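Local coordinates for protein ethylbenzene dehydrogenase alpha-subunit (Aromatoleum aromaticum, PDB 2IVF) that belongs to the molybdopterin oxidoreductase family and binds a molybdenum atom, two pterin guanine dinucleotides and an iron/sulfur cluster, at residues S269-Y273 and K274-V278; S862-S865 and R866-R869. One frame throughout, in Å; residues are numbered along the deposited sequence.

Contact 1 of 2, residues S269-Y273 and K274-V278; sequences SEARY and KGAEV
Ala271 O takes the amide of Ala276 at 2.8 Å, the closing bond of a Schellman motif that ends the helix and turns the chain into a strand. Just before the turn, Lys274 N still makes the helical bond to Glu270 O at 3.0 Å. Gly275, with positive phi, leaves the helical conformation. Its amide gives a weak bond to Ala271 O and another to Arg272 O at 3.0 Å. The latter comes in well above the carbonyl plane, 66° out of it, and misses the lone pairs. Ala271 O thus receives two amides at the turn.

Small apolar side chains pack beside the turn. The methyl groups of Ala271 and Ala276 touch, CB to CB 3.8 Å, and Ala276 CB also rests against Ala271 O at 3.1 Å. Further along, Val278 CG2 meets the CB of Arg272 at 3.9 Å. The valine CB points toward the helix, and CG2, the branch anti to its carbonyl carbon, is the one that makes this touch. Ala276 O faces the CA of Arg272 at 3.5 Å, a nearly straight CA-H...O contact of 168°. The arginine chain then runs extended from CG to NE, with CG anti to the backbone N (chi1 -174°), and its NH2 forms a salt bridge with Asp293.

Across the subunit boundary, Arg317 of the beta-subunit donates to both Arg272 O and Ala276 O, and Tyr273 OH bonds Asp24 of that same subunit. Within the alpha chain, helix 265-274 comes after strand 249-253 and leads into strand 277-281, a beta-alpha-beta crossover between parallel neighbours. Ala271 and Ala276 both pack on Ile250 of strand 249-253, and Val278 pairs through its backbone with Leu294 of the next strand, 294-296.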
loop_
_atom_site.group_PDB
_atom_site.type_symbol
_atom_site.label_atom_id
_atom_site.label_comp_id
_atom_site.label_asym_id
_atom_site.label_seq_id
_atom_site.Cartn_x
_atom_site.Cartn_y
_atom_site.Cartn_z
ATOM N N SER A 269 14.049 -9.003 4.643
ATOM C CA SER A 269 14.248 -10.356 4.131
ATOM C C SER A 269 15.681 -10.726 3.803
ATOM O O SER A 269 16.081 -11.882 3.890
ATOM C CB SER A 269 13.366 -10.671 2.915
ATOM O OG SER A 269 13.739 -9.838 1.847
ATOM N N GLU A 270 16.459 -9.751 3.347
ATOM C CA GLU A 270 17.846 -9.974 3.042
ATOM C C GLU A 270 18.696 -10.100 4.313
ATOM O O GLU A 270 19.571 -10.939 4.385
ATOM C CB GLU A 270 18.321 -8.861 2.110
ATOM C CG GLU A 270 17.569 -8.995 0.768
ATOM C CD GLU A 270 17.482 -7.753 -0.068
ATOM O OE1 GLU A 270 17.969 -6.692 0.386
ATOM O OE2 GLU A 270 16.950 -7.877 -1.220
ATOM N N ALA A 271 18.378 -9.330 5.358
ATOM C CA ALA A 271 19.035 -9.502 6.650
ATOM C C ALA A 271 18.787 -10.904 7.164
ATOM O O ALA A 271 19.642 -11.526 7.796
ATOM C CB ALA A 271 18.478 -8.471 7.708
ATOM N N ARG A 272 17.563 -11.378 6.948
ATOM C CA ARG A 272 17.223 -12.701 7.325
ATOM C C ARG A 272 18.161 -13.753 6.670
ATOM O O ARG A 272 18.691 -14.625 7.327
ATOM C CB ARG A 272 15.776 -12.984 7.026
ATOM C CG ARG A 272 15.302 -14.340 7.536
ATOM C CD ARG A 272 13.904 -14.649 7.145
ATOM N NE ARG A 272 13.346 -15.799 7.875
ATOM C CZ ARG A 272 12.226 -16.442 7.534
ATOM N NH1 ARG A 272 11.496 -16.060 6.497
ATOM N NH2 ARG A 272 11.824 -17.474 8.251
ATOM N N TYR A 273 18.278 -13.701 5.359
ATOM C CA TYR A 273 19.178 -14.590 4.652
ATOM C C TYR A 273 20.687 -14.470 5.047
ATOM O O TYR A 273 21.459 -15.420 4.909
ATOM C CB TYR A 273 19.044 -14.268 3.182
ATOM C CG TYR A 273 17.886 -14.916 2.448
ATOM C CD1 TYR A 273 17.476 -16.230 2.732
ATOM C CD2 TYR A 273 17.323 -14.287 1.373
ATOM C CE1 TYR A 273 16.491 -16.842 2.017
ATOM C CE2 TYR A 273 16.297 -14.864 0.652
ATOM C CZ TYR A 273 15.882 -16.152 0.977
ATOM O OH TYR A 273 14.960 -16.780 0.194
ATOM N N LYS A 274 21.107 -13.284 5.471
ATOM C CA LYS A 274 22.482 -13.025 5.946
ATOM C C LYS A 274 22.650 -13.651 7.326
ATOM O O LYS A 274 23.766 -13.842 7.801
ATOM C CB LYS A 274 22.676 -11.502 6.026
ATOM C CG LYS A 274 24.074 -11.025 6.141
ATOM C CD LYS A 274 24.109 -9.524 6.355
ATOM C CE LYS A 274 25.541 -9.117 6.547
ATOM N NZ LYS A 274 25.539 -7.667 6.648
ATOM N N GLY A 275 21.543 -13.959 7.986
ATOM C CA GLY A 275 21.602 -14.665 9.250
ATOM C C GLY A 275 20.904 -14.001 10.409
ATOM O O GLY A 275 20.815 -14.589 11.498
ATOM N N ALA A 276 20.420 -12.786 10.197
ATOM C CA ALA A 276 19.599 -12.117 11.177
ATOM C C ALA A 276 18.317 -12.916 11.522
ATOM O O ALA A 276 17.646 -13.505 10.662
ATOM C CB ALA A 276 19.254 -10.638 10.732
ATOM N N GLU A 277 18.019 -12.988 12.798
ATOM C CA GLU A 277 16.807 -13.614 13.259
ATOM C C GLU A 277 15.716 -12.575 13.300
ATOM O O GLU A 277 15.864 -11.540 13.931
ATOM C CB GLU A 277 17.053 -14.187 14.637
ATOM C CG GLU A 277 15.862 -14.725 15.361
ATOM C CD GLU A 277 16.308 -15.827 16.378
ATOM O OE1 GLU A 277 17.523 -15.908 16.707
ATOM O OE2 GLU A 277 15.462 -16.655 16.758
ATOM N N VAL A 278 14.618 -12.834 12.609
ATOM C CA VAL A 278 13.565 -11.820 12.464
ATOM C C VAL A 278 12.364 -12.217 13.273
ATOM O O VAL A 278 11.794 -13.305 13.103
ATOM C CB VAL A 278 13.190 -11.606 10.987
ATOM C CG1 VAL A 278 11.971 -10.676 10.859
ATOM C CG2 VAL A 278 14.465 -11.108 10.163
#

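Contact 2 of 2, residues S862-S865 and R866-R869; sequences SHLS and RLHR
Ser862 CB lies over one face of the Arg866 guanidinium, 3.6 Å from NH2. Ser862 O sits above the same flat group, toward its rim, and receives the Arg866 amide at 3.2 Å. Arg866 CG lies beside its own backbone N (chi1 -63°), and the chain then runs extended from CG to NE. This carries the guanidinium back along the short helix, where NH1 comes within 3.6 Å of His863 CA. The Arg866 amide also makes a weak bond to His863 O.

Leu864 and Leu867 lie side by side and point the same way, CD2 to CD1 3.9 Å. Leu867 N donates to Leu864 O at 3.1 Å. The N-H...O angle is 160°, but the donor stands well above the carbonyl plane.

Helix 862-865 unwinds here into a type I beta turn from Ser865 to His868, closed by a weak bond from His868 N to Ser865 O. The turn lies in the dinucleotide-binding domain, before strand 873-877. The imidazole of His868 folds back so that Ser865 O stands 3.5 Å above its plane, over the ring centre. A water lies at the ring edge, 3.0 Å from His868 NE2, and reaches Ser865 OG only weakly.

Further out, Ser865 OG is hydrogen-bonded to Asn861 O, and the His868 ring meets Trp921. Arg866 NE is held by the carbonyl of Phe95 of the beta-subunit. Leu867 packs on Val36 of that subunit, while Leu864 rests on Ala132 and Asn136 of its own chain.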
loop_
_atom_site.group_PDB
_atom_site.type_symbol
_atom_site.label_atom_id
_atom_site.label_comp_id
_atom_site.label_asym_id
_atom_site.label_seq_id
_atom_site.Cartn_x
_atom_site.Cartn_y
_atom_site.Cartn_z
ATOM N N SER A 862 -9.985 4.160 -8.784
ATOM C CA SER A 862 -10.547 2.936 -9.347
ATOM C C SER A 862 -9.495 1.855 -9.588
ATOM O O SER A 862 -9.678 0.710 -9.183
ATOM C CB SER A 862 -11.266 3.227 -10.646
ATOM O OG SER A 862 -12.444 3.955 -10.370
ATOM N N HIS A 863 -8.440 2.221 -10.299
ATOM C CA HIS A 863 -7.392 1.269 -10.698
ATOM C C HIS A 863 -6.793 0.525 -9.508
ATOM O O HIS A 863 -6.676 -0.731 -9.521
ATOM C CB HIS A 863 -6.319 2.027 -11.473
ATOM C CG HIS A 863 -5.243 1.161 -12.036
ATOM N ND1 HIS A 863 -5.294 0.659 -13.314
ATOM C CD2 HIS A 863 -4.076 0.722 -11.509
ATOM C CE1 HIS A 863 -4.204 -0.050 -13.556
ATOM N NE2 HIS A 863 -3.446 -0.023 -12.478
ATOM N N LEU A 864 -6.417 1.287 -8.472
ATOM C CA LEU A 864 -5.718 0.726 -7.328
ATOM C C LEU A 864 -6.683 -0.008 -6.450
ATOM O O LEU A 864 -6.305 -0.961 -5.751
ATOM C CB LEU A 864 -4.952 1.829 -6.558
ATOM C CG LEU A 864 -3.657 2.268 -7.270
ATOM C CD1 LEU A 864 -3.031 3.580 -6.739
ATOM C CD2 LEU A 864 -2.640 1.063 -7.163
ATOM N N SER A 865 -7.946 0.415 -6.485
ATOM C CA SER A 865 -8.972 -0.214 -5.664
ATOM C C SER A 865 -9.342 -1.583 -6.160
ATOM O O SER A 865 -9.856 -2.361 -5.401
ATOM C CB SER A 865 -10.204 0.676 -5.558
ATOM O OG SER A 865 -9.902 1.792 -4.741
ATOM N N ARG A 866 -9.049 -1.869 -7.422
ATOM C CA ARG A 866 -9.178 -3.225 -7.979
ATOM C C ARG A 866 -8.085 -4.255 -7.538
ATOM O O ARG A 866 -8.185 -5.432 -7.884
ATOM C CB ARG A 866 -9.248 -3.156 -9.478
ATOM C CG ARG A 866 -10.450 -2.408 -9.972
ATOM C CD ARG A 866 -10.382 -2.366 -11.474
ATOM N NE ARG A 866 -11.349 -1.391 -11.939
ATOM C CZ ARG A 866 -11.088 -0.242 -12.558
ATOM N NH1 ARG A 866 -9.873 0.085 -12.959
ATOM N NH2 ARG A 866 -12.092 0.525 -12.906
ATOM N N LEU A 867 -7.104 -3.814 -6.737
ATOM C CA LEU A 867 -6.103 -4.718 -6.117
ATOM C C LEU A 867 -6.677 -5.342 -4.836
ATOM O O LEU A 867 -6.033 -6.153 -4.212
ATOM C CB LEU A 867 -4.836 -3.917 -5.781
ATOM C CG LEU A 867 -4.120 -3.489 -7.085
ATOM C CD1 LEU A 867 -2.799 -2.768 -6.794
ATOM C CD2 LEU A 867 -3.828 -4.633 -8.045
ATOM N N HIS A 868 -7.885 -4.939 -4.454
ATOM C CA HIS A 868 -8.475 -5.403 -3.208
ATOM C C HIS A 868 -9.991 -5.466 -3.332
ATOM O O HIS A 868 -10.510 -5.420 -4.436
ATOM C CB HIS A 868 -7.994 -4.585 -2.021
ATOM C CG HIS A 868 -8.263 -3.110 -2.121
ATOM N ND1 HIS A 868 -9.395 -2.509 -1.599
ATOM C CD2 HIS A 868 -7.530 -2.120 -2.661
ATOM C CE1 HIS A 868 -9.344 -1.212 -1.829
ATOM N NE2 HIS A 868 -8.210 -0.944 -2.454
ATOM N N ARG A 869 -10.712 -5.599 -2.223
ATOM C CA ARG A 869 -12.183 -5.723 -2.305
ATOM C C ARG A 869 -12.885 -4.391 -2.622
ATOM O O ARG A 869 -14.083 -4.372 -2.846
ATOM C CB ARG A 869 -12.753 -6.318 -1.032
ATOM C CG ARG A 869 -12.219 -7.694 -0.609
ATOM C CD ARG A 869 -13.185 -8.343 0.356
ATOM N NE ARG A 869 -12.710 -9.646 0.781
ATOM C CZ ARG A 869 -13.250 -10.363 1.747
ATOM N NH1 ARG A 869 -14.356 -9.946 2.374
ATOM N NH2 ARG A 869 -12.696 -11.530 2.072
HETATM O O HOH W 1 -6.878 1.645 -3.183
#

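Contact 1 comes well before contact 2 in the chain, and they do not touch. Their centres are 32 Å apart, and their nearest atoms about 20 Å. Contact 1 falls in the molybdopterin oxidoreductase range and contact 2 in the dinucleotide-binding range. Both are helix ends that also meet the beta-subunit, so each belongs to the subunit interface. The bound MGD is about 13 Å from the side chain of Val278 and about 10 Å from that of Leu864. Contact 2 also approaches the iron/sulfur cluster, about 9 Å from the Leu864 side chain. Neither contact reaches these cofactors directly.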